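Side-chain contacts in extracellular solute-binding protein, family 1 (Bifidobacterium longum subsp. infantis ATCC 15697, PDB 3QUF), which probably captures a solute, perhaps a sugar, outside the cell and hands it to a membrane transporter of the ABC type: residues P55-D60 and A317-A322; S72-R77 and K82-F87; D113-T118 and Y130-S135. One frame throughout, in Å; residues are numbered along the deposited sequence. Where two conformers were deposited one is given.

Overall arrangement
From the N terminus, the chain first enters contact 1 at 55-60, on strand 57-63, and that contact closes only at 317-322 on helix 311-324, spanning 256 residues. Contacts 2 and 3 both fall within this span, one after the other, without crossing. Contact 2 closes a local loop of four intervening residues, the first two ending helix 67-79, before strand 86-89. Contact 3 closes an eleven-residue excursion holding the small hairpin of strands 124-125 and 128-129. Helix 311-324 joins the three: Ala317 and Phe320 pack on Thr85 and Ile86 of contact 2, and Leu321 touches Met132 of contact 3. Contacts 2 and 3 stay about 6 Å apart at their nearest atoms.

Contact 1: residues P55-D60 and A317-A322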
ATOM      1  N   PRO A  55      20.309 -27.737  -3.943  1.00 22.49           N
ATOM      2  CA  PRO A  55      21.473 -28.172  -3.202  1.00 24.21           C
ATOM      3  C   PRO A  55      22.756 -27.568  -3.716  1.00 25.07           C
ATOM      4  O   PRO A  55      23.732 -27.565  -2.999  1.00 27.65           O
ATOM      5  CB  PRO A  55      21.456 -29.690  -3.404  1.00 24.92           C
ATOM      6  CG  PRO A  55      20.743 -29.880  -4.679  1.00 24.22           C
ATOM      7  CD  PRO A  55      19.677 -28.861  -4.666  1.00 23.60           C
ATOM      8  N   ASP A  56      22.749 -27.093  -4.969  1.00 24.56           N
ATOM      9  CA  ASP A  56      23.837 -26.490  -5.681  0.50 24.93           C
ATOM     10  C   ASP A  56      24.008 -25.002  -5.344  1.00 23.71           C
ATOM     11  O   ASP A  56      24.902 -24.365  -5.873  1.00 25.27           O
ATOM     12  CB  ASP A  56      23.521 -26.614  -7.195  0.50 25.25           C
ATOM     13  CG  ASP A  56      22.163 -25.952  -7.609  0.50 25.33           C
ATOM     14  OD1 ASP A  56      21.050 -26.216  -7.023  0.50 18.11           O
ATOM     15  OD2 ASP A  56      22.231 -25.111  -8.555  0.50 30.86           O
ATOM     16  N   ILE A  57      23.090 -24.443  -4.561  1.00 21.81           N
ATOM     17  CA  ILE A  57      23.137 -22.998  -4.249  1.00 22.08           C
ATOM     18  C   ILE A  57      23.300 -22.805  -2.769  1.00 24.34           C
ATOM     19  O   ILE A  57      22.537 -23.391  -1.989  1.00 26.96           O
ATOM     20  CB  ILE A  57      21.904 -22.270  -4.775  1.00 20.24           C
ATOM     21  CG1 ILE A  57      21.822 -22.481  -6.300  1.00 20.79           C
ATOM     22  CG2 ILE A  57      21.901 -20.725  -4.341  1.00 18.65           C
ATOM     23  CD1 ILE A  57      20.578 -21.995  -6.958  1.00 21.55           C
ATOM     24  N   THR A  58      24.303 -22.021  -2.385  1.00 24.58           N
ATOM     25  CA  THR A  58      24.509 -21.643  -1.003  1.00 26.29           C
ATOM     26  C   THR A  58      24.034 -20.204  -0.855  1.00 25.49           C
ATOM     27  O   THR A  58      24.631 -19.325  -1.473  1.00 24.32           O
ATOM     28  CB  THR A  58      26.014 -21.704  -0.629  1.00 27.13           C
ATOM     29  OG1 THR A  58      26.516 -23.055  -0.778  1.00 31.52           O
ATOM     30  CG2 THR A  58      26.222 -21.218   0.830  1.00 29.99           C
ATOM     31  N   LEU A  59      23.022 -19.974  -0.025  1.00 24.93           N
ATOM     32  CA  LEU A  59      22.466 -18.635   0.175  1.00 23.78           C
ATOM     33  C   LEU A  59      22.848 -18.084   1.550  1.00 24.13           C
ATOM     34  O   LEU A  59      22.560 -18.712   2.576  1.00 26.74           O
ATOM     35  CB  LEU A  59      20.965 -18.688  -0.031  1.00 24.65           C
ATOM     36  CG  LEU A  59      20.170 -17.405   0.117  1.00 23.72           C
ATOM     37  CD1 LEU A  59      20.679 -16.342  -0.851  1.00 20.87           C
ATOM     38  CD2 LEU A  59      18.627 -17.588  -0.094  1.00 26.70           C
ATOM     39  N   ASP A  60      23.589 -16.991   1.565  1.00 21.65           N
ATOM     40  CA  ASP A  60      23.987 -16.286   2.795  0.50 21.87           C
ATOM     41  C   ASP A  60      23.037 -15.112   2.947  1.00 20.34           C
ATOM     42  O   ASP A  60      23.033 -14.207   2.111  1.00 19.56           O
ATOM     43  CB  ASP A  60      25.435 -15.784   2.692  0.50 22.38           C
ATOM     44  CG  ASP A  60      25.893 -14.994   3.933  0.50 26.05           C
ATOM     45  OD1 ASP A  60      25.356 -15.214   5.031  0.50 31.38           O
ATOM     46  OD2 ASP A  60      26.810 -14.160   3.806  0.50 29.43           O
ATOM     47  N   ALA A 317      20.343 -16.522  -8.417  1.00 12.50           N
ATOM     48  CA  ALA A 317      19.406 -15.522  -7.898  1.00 12.01           C
ATOM     49  C   ALA A 317      18.060 -15.578  -8.609  1.00 12.59           C
ATOM     50  O   ALA A 317      17.000 -15.449  -7.969  1.00 11.42           O
ATOM     51  CB  ALA A 317      20.050 -14.113  -7.948  1.00 11.66           C
ATOM     52  N   LYS A 318      18.090 -15.816  -9.917  1.00 12.73           N
ATOM     53  CA  LYS A 318      16.855 -16.002 -10.668  1.00 14.61           C
ATOM     54  C   LYS A 318      16.081 -17.236 -10.154  1.00 14.22           C
ATOM     55  O   LYS A 318      14.839 -17.213 -10.130  1.00 15.49           O
ATOM     56  CB  LYS A 318      17.126 -16.123 -12.158  1.00 15.77           C
ATOM     57  CG  LYS A 318      17.580 -14.797 -12.757  1.00 16.42           C
ATOM     58  CD  LYS A 318      17.902 -14.914 -14.258  1.00 17.76           C
ATOM     59  CE  LYS A 318      18.395 -13.622 -14.870  1.00 20.39           C
ATOM     60  NZ  LYS A 318      18.865 -13.847 -16.274  1.00 22.45           N
ATOM     61  N   LYS A 319      16.799 -18.298  -9.782  1.00 14.51           N
ATOM     62  CA  LYS A 319      16.119 -19.464  -9.171  1.00 15.29           C
ATOM     63  C   LYS A 319      15.452 -19.114  -7.839  1.00 14.75           C
ATOM     64  O   LYS A 319      14.386 -19.632  -7.517  1.00 15.17           O
ATOM     65  CB  LYS A 319      17.086 -20.635  -8.997  1.00 15.83           C
ATOM     66  CG  LYS A 319      17.433 -21.312 -10.304  1.00 22.43           C
ATOM     67  CD  LYS A 319      18.280 -22.567 -10.046  1.00 29.29           C
ATOM     68  CE  LYS A 319      18.653 -23.308 -11.333  1.00 34.02           C
ATOM     69  NZ  LYS A 319      19.078 -24.727 -11.033  1.00 37.68           N
ATOM     70  N   PHE A 320      16.058 -18.225  -7.058  1.00 14.46           N
ATOM     71  CA  PHE A 320      15.452 -17.764  -5.828  1.00 14.13           C
ATOM     72  C   PHE A 320      14.181 -16.940  -6.076  1.00 14.22           C
ATOM     73  O   PHE A 320      13.135 -17.211  -5.482  1.00 15.14           O
ATOM     74  CB  PHE A 320      16.428 -16.966  -4.987  1.00 14.53           C
ATOM     75  CG  PHE A 320      15.858 -16.538  -3.672  1.00 14.32           C
ATOM     76  CD1 PHE A 320      15.604 -17.458  -2.669  1.00 19.51           C
ATOM     77  CD2 PHE A 320      15.544 -15.209  -3.446  1.00 17.97           C
ATOM     78  CE1 PHE A 320      15.058 -17.048  -1.482  1.00 18.37           C
ATOM     79  CE2 PHE A 320      15.039 -14.790  -2.239  1.00 18.34           C
ATOM     80  CZ  PHE A 320      14.779 -15.686  -1.260  1.00 19.29           C
ATOM     81  N   LEU A 321      14.236 -16.027  -7.052  1.00 14.51           N
ATOM     82  CA  LEU A 321      13.032 -15.256  -7.428  1.00 13.15           C
ATOM     83  C   LEU A 321      11.941 -16.166  -7.954  1.00 12.97           C
ATOM     84  O   LEU A 321      10.766 -15.981  -7.620  1.00 13.75           O
ATOM     85  CB  LEU A 321      13.385 -14.117  -8.385  1.00 13.86           C
ATOM     86  CG  LEU A 321      13.794 -12.807  -7.660  1.00 16.50           C
ATOM     87  CD1 LEU A 321      15.022 -12.881  -6.888  1.00 18.16           C
ATOM     88  CD2 LEU A 321      13.922 -11.644  -8.688  1.00 15.18           C
ATOM     89  N   ALA A 322      12.315 -17.175  -8.716  1.00 12.96           N
ATOM     90  CA  ALA A 322      11.358 -18.147  -9.217  1.00 14.46           C
ATOM     91  C   ALA A 322      10.700 -18.920  -8.104  1.00 15.45           C
ATOM     92  O   ALA A 322       9.513 -19.229  -8.189  1.00 17.35           O
ATOM     93  CB  ALA A 322      12.031 -19.104 -10.213  1.00 15.33           C
TER
HETATM   94  O   HOH W   1      18.608 -25.918  -8.310  1.00 31.33           O
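Leu59 and Phe320 form the close-packed end of this contact: Leu59 CD2 lies 3.9 Å from Phe320 CE1, and the two side chains cross at about a right angle. The methyl approaches the ring obliquely. Phe320 carries CG anti to its backbone N (chi1 -177°), which sends the ring out from the helix toward strand 57-63. There it also meets Phe50 edge-to-face and touches Phe34, so that Leu59 is one of several apolar groups around the ring.

Strand 57-63 runs parallel to strand 30-36, and helix 40-53 joins them in a beta-alpha-beta crossover of the kind from which the lobes of solute-binding proteins are built. Leu59 touches Phe50 and Val47 of that helix as well as Phe320, evidence that helix 311-324 packs beside it on the same face of the sheet.

Buried Ile57 is the last apolar group, covered by the lysine chain: its CD1 lies 3.9 Å from Lys319 CD. The solvent side begins at Lys319 and Asp56. Beyond CG the lysine chain is extended and carries its ammonium out to the exposed side, where Lys319 NZ stays 4.0 Å from Asp56 OD2, too far for a salt bridge. A water spans the gap instead, donating to Asp56 OD1 (2.8 Å) and accepting from Lys319 NZ (3.0 Å); Asp56 was modelled in two conformers, however, so this water link is doubtful.

Contact 2: residues S72-R77 and K82-F87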
ATOM      1  N   SER A  72      20.070   2.658   4.009  1.00 19.83           N
ATOM      2  CA  SER A  72      21.417   3.227   3.970  1.00 19.60           C
ATOM      3  C   SER A  72      22.480   2.127   3.904  1.00 19.43           C
ATOM      4  O   SER A  72      23.503   2.286   3.227  1.00 19.24           O
ATOM      5  CB  SER A  72      21.659   4.193   5.151  1.00 22.03           C
ATOM      6  OG  SER A  72      21.640   3.502   6.382  1.00 27.34           O
ATOM      7  N   THR A  73      22.254   1.011   4.601  1.00 19.18           N
ATOM      8  CA  THR A  73      23.210  -0.083   4.606  1.00 19.78           C
ATOM      9  C   THR A  73      23.201  -0.784   3.242  1.00 17.46           C
ATOM     10  O   THR A  73      24.263  -1.121   2.714  1.00 17.15           O
ATOM     11  CB  THR A  73      22.985  -1.085   5.764  1.00 21.16           C
ATOM     12  OG1 THR A  73      21.650  -1.547   5.738  1.00 27.53           O
ATOM     13  CG2 THR A  73      23.231  -0.379   7.130  1.00 21.40           C
ATOM     14  N   LEU A  74      22.030  -0.903   2.637  1.00 15.89           N
ATOM     15  CA  LEU A  74      21.972  -1.517   1.309  1.00 14.44           C
ATOM     16  C   LEU A  74      22.717  -0.618   0.309  1.00 15.66           C
ATOM     17  O   LEU A  74      23.484  -1.105  -0.506  1.00 15.24           O
ATOM     18  CB  LEU A  74      20.540  -1.727   0.861  1.00 13.21           C
ATOM     19  CG  LEU A  74      20.444  -2.247  -0.589  1.00 11.43           C
ATOM     20  CD1 LEU A  74      21.057  -3.621  -0.724  1.00 12.58           C
ATOM     21  CD2 LEU A  74      18.956  -2.257  -1.058  1.00 13.36           C
ATOM     22  N   GLN A  75      22.525   0.696   0.391  1.00 15.35           N
ATOM     23  CA  GLN A  75      23.157   1.587  -0.577  1.00 16.59           C
ATOM     24  C   GLN A  75      24.689   1.459  -0.486  1.00 17.10           C
ATOM     25  O   GLN A  75      25.406   1.395  -1.520  1.00 17.11           O
ATOM     26  CB  GLN A  75      22.737   3.024  -0.350  1.00 18.02           C
ATOM     27  CG  GLN A  75      23.274   3.988  -1.368  1.00 23.16           C
ATOM     28  CD  GLN A  75      22.758   5.388  -1.129  1.00 30.79           C
ATOM     29  OE1 GLN A  75      21.583   5.576  -0.793  1.00 36.37           O
ATOM     30  NE2 GLN A  75      23.625   6.376  -1.285  1.00 36.36           N
ATOM     31  N   THR A  76      25.196   1.391   0.735  1.00 17.13           N
ATOM     32  CA  THR A  76      26.618   1.204   0.935  1.00 19.17           C
ATOM     33  C   THR A  76      27.105  -0.118   0.357  1.00 18.23           C
ATOM     34  O   THR A  76      28.127  -0.159  -0.304  1.00 19.28           O
ATOM     35  CB  THR A  76      26.998   1.298   2.429  1.00 20.79           C
ATOM     36  OG1 THR A  76      26.611   2.590   2.893  1.00 25.71           O
ATOM     37  CG2 THR A  76      28.512   1.138   2.615  1.00 24.28           C
ATOM     38  N   ARG A  77      26.361  -1.185   0.607  1.00 17.04           N
ATOM     39  CA  ARG A  77      26.762  -2.474   0.110  1.00 17.27           C
ATOM     40  C   ARG A  77      26.693  -2.559  -1.410  1.00 17.57           C
ATOM     41  O   ARG A  77      27.554  -3.192  -2.025  1.00 18.23           O
ATOM     42  CB  ARG A  77      25.942  -3.566   0.736  1.00 17.18           C
ATOM     43  CG  ARG A  77      26.208  -3.689   2.208  1.00 21.17           C
ATOM     44  CD  ARG A  77      25.475  -4.817   2.825  1.00 27.90           C
ATOM     45  NE  ARG A  77      25.729  -4.792   4.264  1.00 32.95           N
ATOM     46  CZ  ARG A  77      25.481  -5.776   5.125  1.00 38.88           C
ATOM     47  NH1 ARG A  77      24.987  -6.935   4.720  1.00 41.71           N
ATOM     48  NH2 ARG A  77      25.768  -5.596   6.418  1.00 40.07           N
ATOM     49  N   LYS A  82      31.421  -5.931  -2.966  1.00 25.96           N
ATOM     50  CA  LYS A  82      30.687  -7.199  -2.869  1.00 26.97           C
ATOM     51  C   LYS A  82      29.176  -6.957  -2.732  1.00 23.55           C
ATOM     52  O   LYS A  82      28.623  -7.173  -1.661  1.00 24.76           O
ATOM     53  CB  LYS A  82      31.220  -8.020  -1.679  1.00 28.95           C
ATOM     54  CG  LYS A  82      31.075  -7.388  -0.253  1.00 33.49           C
ATOM     55  CD  LYS A  82      31.501  -8.352   0.891  1.00 40.77           C
ATOM     56  CE  LYS A  82      32.995  -8.251   1.228  1.00 43.24           C
ATOM     57  NZ  LYS A  82      33.461  -9.274   2.235  1.00 47.85           N
ATOM     58  N   PRO A  83      28.504  -6.446  -3.796  1.00 21.37           N
ATOM     59  CA  PRO A  83      27.093  -6.148  -3.559  1.00 18.70           C
ATOM     60  C   PRO A  83      26.305  -7.423  -3.292  1.00 17.03           C
ATOM     61  O   PRO A  83      26.691  -8.473  -3.791  1.00 16.31           O
ATOM     62  CB  PRO A  83      26.620  -5.554  -4.867  1.00 18.79           C
ATOM     63  CG  PRO A  83      27.846  -5.197  -5.609  1.00 21.66           C
ATOM     64  CD  PRO A  83      28.912  -6.044  -5.145  1.00 20.06           C
ATOM     65  N   PRO A  84      25.238  -7.333  -2.503  1.00 15.36           N
ATOM     66  CA  PRO A  84      24.398  -8.511  -2.292  1.00 13.71           C
ATOM     67  C   PRO A  84      23.783  -8.960  -3.609  1.00 13.68           C
ATOM     68  O   PRO A  84      23.304  -8.121  -4.389  1.00 14.25           O
ATOM     69  CB  PRO A  84      23.299  -8.029  -1.341  1.00 13.66           C
ATOM     70  CG  PRO A  84      23.375  -6.577  -1.326  1.00 16.31           C
ATOM     71  CD  PRO A  84      24.728  -6.140  -1.819  1.00 14.80           C
ATOM     72  N   THR A  85      23.749 -10.263  -3.843  1.00 12.49           N
ATOM     73  CA  THR A  85      23.144 -10.753  -5.071  1.00 11.85           C
ATOM     74  C   THR A  85      21.662 -10.440  -5.204  1.00 11.01           C
ATOM     75  O   THR A  85      21.150 -10.205  -6.330  1.00 11.80           O
ATOM     76  CB  THR A  85      23.343 -12.272  -5.208  1.00 11.51           C
ATOM     77  OG1 THR A  85      24.582 -12.695  -4.647  1.00 13.91           O
ATOM     78  CG2 THR A  85      23.256 -12.679  -6.665  1.00 12.21           C
ATOM     79  N   ILE A  86      20.944 -10.544  -4.087  1.00 10.50           N
ATOM     80  CA  ILE A  86      19.528 -10.290  -4.009  1.00 10.39           C
ATOM     81  C   ILE A  86      19.296  -9.263  -2.909  1.00 10.78           C
ATOM     82  O   ILE A  86      19.996  -9.247  -1.887  1.00 11.49           O
ATOM     83  CB  ILE A  86      18.747 -11.550  -3.681  1.00 10.24           C
ATOM     84  CG1 ILE A  86      19.027 -12.669  -4.669  1.00 12.43           C
ATOM     85  CG2 ILE A  86      17.229 -11.248  -3.624  1.00 10.86           C
ATOM     86  CD1 ILE A  86      18.989 -14.072  -4.078  1.00 13.41           C
ATOM     87  N   PHE A  87      18.370  -8.373  -3.167  1.00 10.20           N
ATOM     88  CA  PHE A  87      18.032  -7.320  -2.227  1.00 10.13           C
ATOM     89  C   PHE A  87      16.599  -6.831  -2.484  1.00 11.47           C
ATOM     90  O   PHE A  87      15.937  -7.254  -3.450  1.00 12.22           O
ATOM     91  CB  PHE A  87      19.062  -6.194  -2.248  1.00 10.67           C
ATOM     92  CG  PHE A  87      19.286  -5.627  -3.599  1.00 10.16           C
ATOM     93  CD1 PHE A  87      18.461  -4.643  -4.100  1.00 12.66           C
ATOM     94  CD2 PHE A  87      20.308  -6.143  -4.409  1.00 11.71           C
ATOM     95  CE1 PHE A  87      18.662  -4.155  -5.411  1.00 13.89           C
ATOM     96  CE2 PHE A  87      20.505  -5.642  -5.692  1.00 13.11           C
ATOM     97  CZ  PHE A  87      19.660  -4.674  -6.183  1.00 12.70           C
TER
HETATM   98  O   HOH W   2      29.895  -4.359  -1.138  1.00 23.21           O
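Leu74 buries the most surface here, setting one methyl against both Pro84 and Phe87 and the other against Phe87 alone. Its CD1 touches Pro84 CG, at 3.8 Å, and Phe87 CB, at 3.6 Å, while Leu74 CD2 lies 3.9 Å from Phe87 CD1, approaching the ring obliquely. The leucine CG stands anti to the backbone N (chi1 174°), which directs both methyls from the helix to the incoming strand. An alanine here would remove both methyls and is likely to open a gap between the helix and the Pro84-Phe87 pair, leaving the phenylalanine ring less firmly placed.

Arg77, next in buried area, contributes its base and its backbone rather than its charge. Arg77 CB packs 3.8 Å from Pro84 CD, and Arg77 O receives a CA-H...O contact from Pro83 CA at 3.4 Å, with an angle of 139° at the hydrogen. The same carbonyl accepts from a water (2.8 Å), which in turn accepts from Lys82 N (2.9 Å) and so bridges the turn. The guanidinium leads off to Gln62 OE1, hydrogen-bonded through NH1, and forms a cation-pi contact with Tyr35.

Pro84, third in buried area, presents its ring to Leu74 and Arg77, while its carbonyl O lies in plane at the edge of the Phe87 ring. Beyond the turn, Ile86 bonds through its backbone to Ser33 and Tyr35 of strand 30-36, and Phe87 to Ala304 of strand 295-305, so the Leu74-Phe87 packing seats helix 67-79 on strand 86-89 where that strand pairs with both neighbours.

Contact 3: residues D113-T118 and Y130-S135; sequences DGIDDT and YGMPVS. With SO4 (sulfate ion), chain D.
Ile115 is the one residue of 113-118 that touches the other segment, setting its side chain against three consecutive residues, Met132, Pro133 and Val134. Its CB is still remote, 4.7 Å from Pro133 O, and from there the branches part. Ile115 CG2, anti to the backbone N, comes to 4.0 Å from Pro133 O. Ile115 CG1 takes the place beside the backbone N (chi1 -58°) and also faces Pro133 O, at 4.2 Å; the nearly extended next bond (chi2 166°) thrusts CD1 on into the other segment. That terminal methyl meets most: Pro133 O at 3.4 Å, Met132 CG at 3.8 Å, and Val134 CG1 at 4.2 Å. The selenium of Met132, which is present as selenomethionine, also lies 4.0 Å from Ile115 CD1, and the two side chains cross at about a right angle.

Segment 130-135 runs to the first residue of the long strand 135-144, its Met132 and Val134 already bonded through the backbone to Phe303 and Leu342, while Phe120 and Asn325 also touch Ile115. Ile115 thus fastens the loop after helix 94-100 to the stretch entering strand 135-144 of the main mixed sheet, as plain apolar packing.

On the outer side of segment 113-118, Gly114 N donates to sulfate O1 at 2.7 Å in a nearly straight bond (167°). The ion probably came from the crystallisation liquor, so it is no evidence of a natural anion site. Asp113 lies beside the ion, CB being its nearest side-chain atom.

The joint itself is apolar, yet it buries Pro133 O with no polar partner in the model. Lacking any directional bond between the segments, the fit rests on the shape of Ile115, and the carbonyl facing its methyl probably pays some cost in lost hydration.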
ATOM      1  N   ASP A 113       5.866 -14.574 -14.468  1.00 19.96           N
ATOM      2  CA  ASP A 113       4.555 -14.937 -14.939  1.00 21.09           C
ATOM      3  C   ASP A 113       3.613 -15.181 -13.753  1.00 19.79           C
ATOM      4  O   ASP A 113       4.018 -15.670 -12.680  1.00 18.81           O
ATOM      5  CB  ASP A 113       4.634 -16.135 -15.890  1.00 23.53           C
ATOM      6  CG  ASP A 113       5.298 -15.798 -17.224  1.00 25.62           C
ATOM      7  OD1 ASP A 113       5.439 -14.615 -17.607  1.00 33.89           O
ATOM      8  OD2 ASP A 113       5.645 -16.754 -17.928  1.00 36.21           O
ATOM      9  N   GLY A 114       2.357 -14.751 -13.911  1.00 18.84           N
ATOM     10  CA  GLY A 114       1.328 -14.958 -12.892  1.00 17.62           C
ATOM     11  C   GLY A 114       1.025 -13.714 -12.078  1.00 15.84           C
ATOM     12  O   GLY A 114       0.048 -13.668 -11.326  1.00 16.73           O
ATOM     13  N   ILE A 115       1.885 -12.694 -12.206  1.00 14.89           N
ATOM     14  CA  ILE A 115       1.713 -11.448 -11.492  1.00 14.06           C
ATOM     15  C   ILE A 115       1.266 -10.390 -12.476  1.00 14.21           C
ATOM     16  O   ILE A 115       1.924 -10.153 -13.500  1.00 15.17           O
ATOM     17  CB  ILE A 115       3.061 -11.012 -10.857  1.00 13.16           C
ATOM     18  CG1 ILE A 115       3.592 -12.100  -9.921  1.00 16.38           C
ATOM     19  CG2 ILE A 115       2.939  -9.630 -10.148  1.00 14.17           C
ATOM     20  CD1 ILE A 115       5.033 -11.961  -9.506  1.00 15.51           C
ATOM     21  N   ASP A 116       0.138  -9.753 -12.202  1.00 13.92           N
ATOM     22  CA  ASP A 116      -0.429  -8.823 -13.187  1.00 14.92           C
ATOM     23  C   ASP A 116       0.539  -7.662 -13.473  1.00 14.79           C
ATOM     24  O   ASP A 116       1.235  -7.164 -12.608  1.00 13.75           O
ATOM     25  CB  ASP A 116      -1.799  -8.296 -12.706  1.00 15.02           C
ATOM     26  CG  ASP A 116      -2.916  -9.358 -12.744  1.00 21.34           C
ATOM     27  OD1 ASP A 116      -2.729 -10.456 -13.341  1.00 22.81           O
ATOM     28  OD2 ASP A 116      -4.019  -9.090 -12.189  1.00 25.79           O
ATOM     29  N   ASP A 117       0.566  -7.242 -14.748  1.00 15.81           N
ATOM     30  CA  ASP A 117       1.558  -6.246 -15.192  1.00 16.37           C
ATOM     31  C   ASP A 117       1.509  -4.905 -14.430  1.00 15.53           C
ATOM     32  O   ASP A 117       2.532  -4.237 -14.259  1.00 14.62           O
ATOM     33  CB  ASP A 117       1.401  -6.049 -16.674  1.00 18.19           C
ATOM     34  CG  ASP A 117       1.983  -7.209 -17.487  1.00 24.04           C
ATOM     35  OD1 ASP A 117       2.670  -8.091 -16.924  1.00 27.49           O
ATOM     36  OD2 ASP A 117       1.783  -7.204 -18.726  1.00 29.60           O
ATOM     37  N   THR A 118       0.339  -4.487 -13.952  1.00 15.10           N
ATOM     38  CA  THR A 118       0.220  -3.250 -13.192  1.00 14.79           C
ATOM     39  C   THR A 118       1.037  -3.259 -11.920  1.00 13.74           C
ATOM     40  O   THR A 118       1.412  -2.190 -11.401  1.00 14.38           O
ATOM     41  CB  THR A 118      -1.238  -2.970 -12.808  1.00 15.66           C
ATOM     42  OG1 THR A 118      -1.854  -4.159 -12.305  1.00 20.04           O
ATOM     43  CG2 THR A 118      -2.029  -2.505 -14.044  1.00 20.03           C
ATOM     44  N   TYR A 130      12.878  -3.902 -13.021  1.00 11.06           N
ATOM     45  CA  TYR A 130      14.042  -4.067 -12.142  1.00 11.25           C
ATOM     46  C   TYR A 130      13.723  -4.735 -10.840  1.00 10.76           C
ATOM     47  O   TYR A 130      14.636  -4.977 -10.032  1.00 11.65           O
ATOM     48  CB  TYR A 130      14.680  -2.704 -11.871  1.00 10.15           C
ATOM     49  CG  TYR A 130      15.317  -2.126 -13.090  1.00 11.63           C
ATOM     50  CD1 TYR A 130      16.577  -2.586 -13.537  1.00 12.01           C
ATOM     51  CD2 TYR A 130      14.680  -1.134 -13.816  1.00 13.23           C
ATOM     52  CE1 TYR A 130      17.172  -2.054 -14.676  1.00 14.28           C
ATOM     53  CE2 TYR A 130      15.278  -0.588 -14.966  1.00 13.45           C
ATOM     54  CZ  TYR A 130      16.513  -1.075 -15.390  1.00 14.95           C
ATOM     55  OH  TYR A 130      17.099  -0.567 -16.527  1.00 17.39           O
ATOM     56  N   GLY A 131      12.463  -5.063 -10.585  1.00 11.59           N
ATOM     57  CA  GLY A 131      12.091  -5.730  -9.315  1.00 11.99           C
ATOM     58  C   GLY A 131      10.771  -6.449  -9.472  1.00 13.20           C
ATOM     59  O   GLY A 131       9.960  -6.137 -10.386  1.00 12.49           O
HETATM   60  N   MSE A 132      10.553  -7.411  -8.578  1.00 11.43           N
HETATM   61  CA  MSE A 132       9.355  -8.200  -8.609  1.00 12.00           C
HETATM   62  C   MSE A 132       8.723  -8.221  -7.231  1.00 11.85           C
HETATM   63  O   MSE A 132       9.339  -8.730  -6.283  1.00 11.93           O
HETATM   64  CB  MSE A 132       9.681  -9.660  -9.027  1.00 12.32           C
HETATM   65  CG  MSE A 132       8.508 -10.600  -8.829  1.00 13.89           C
HETATM   66 SE   MSE A 132       8.987 -12.480  -9.066  0.85 17.16          SE
HETATM   67  CE  MSE A 132       9.927 -12.672  -7.463  1.00 16.56           C
ATOM     68  N   PRO A 133       7.490  -7.700  -7.100  1.00 10.75           N
ATOM     69  CA  PRO A 133       6.713  -7.905  -5.891  1.00 11.35           C
ATOM     70  C   PRO A 133       5.935  -9.205  -5.993  1.00 11.88           C
ATOM     71  O   PRO A 133       5.508  -9.596  -7.082  1.00 13.47           O
ATOM     72  CB  PRO A 133       5.732  -6.739  -5.919  1.00 11.87           C
ATOM     73  CG  PRO A 133       5.488  -6.490  -7.369  1.00 11.23           C
ATOM     74  CD  PRO A 133       6.687  -7.029  -8.145  1.00 11.83           C
ATOM     75  N   VAL A 134       5.772  -9.883  -4.867  1.00 12.57           N
ATOM     76  CA  VAL A 134       4.941 -11.051  -4.838  1.00 11.91           C
ATOM     77  C   VAL A 134       3.795 -10.976  -3.834  1.00 12.21           C
ATOM     78  O   VAL A 134       2.967 -11.901  -3.793  1.00 13.14           O
ATOM     79  CB  VAL A 134       5.745 -12.328  -4.585  1.00 12.41           C
ATOM     80  CG1 VAL A 134       6.757 -12.528  -5.743  1.00 14.42           C
ATOM     81  CG2 VAL A 134       6.442 -12.275  -3.193  1.00 12.22           C
ATOM     82  N   SER A 135       3.725  -9.899  -3.067  1.00 11.78           N
ATOM     83  CA  SER A 135       2.750  -9.817  -1.993  1.00 12.45           C
ATOM     84  C   SER A 135       2.356  -8.380  -1.772  1.00 12.18           C
ATOM     85  O   SER A 135       3.048  -7.457  -2.221  1.00 12.36           O
ATOM     86  CB  SER A 135       3.302 -10.423  -0.717  1.00 14.59           C
ATOM     87  OG  SER A 135       4.429  -9.719  -0.324  1.00 15.70           O
TER
HETATM   88  S   SO4 D   3       0.930 -13.950 -16.840  1.00100.92           S
HETATM   89  O1  SO4 D   3       1.829 -13.145 -16.024  1.00 99.79           O
HETATM   90  O2  SO4 D   3       0.402 -13.121 -17.923  1.00101.93           O
HETATM   91  O3  SO4 D   3       1.653 -15.090 -17.405  1.00101.34           O
HETATM   92  O4  SO4 D   3      -0.182 -14.431 -16.019  1.00101.32           O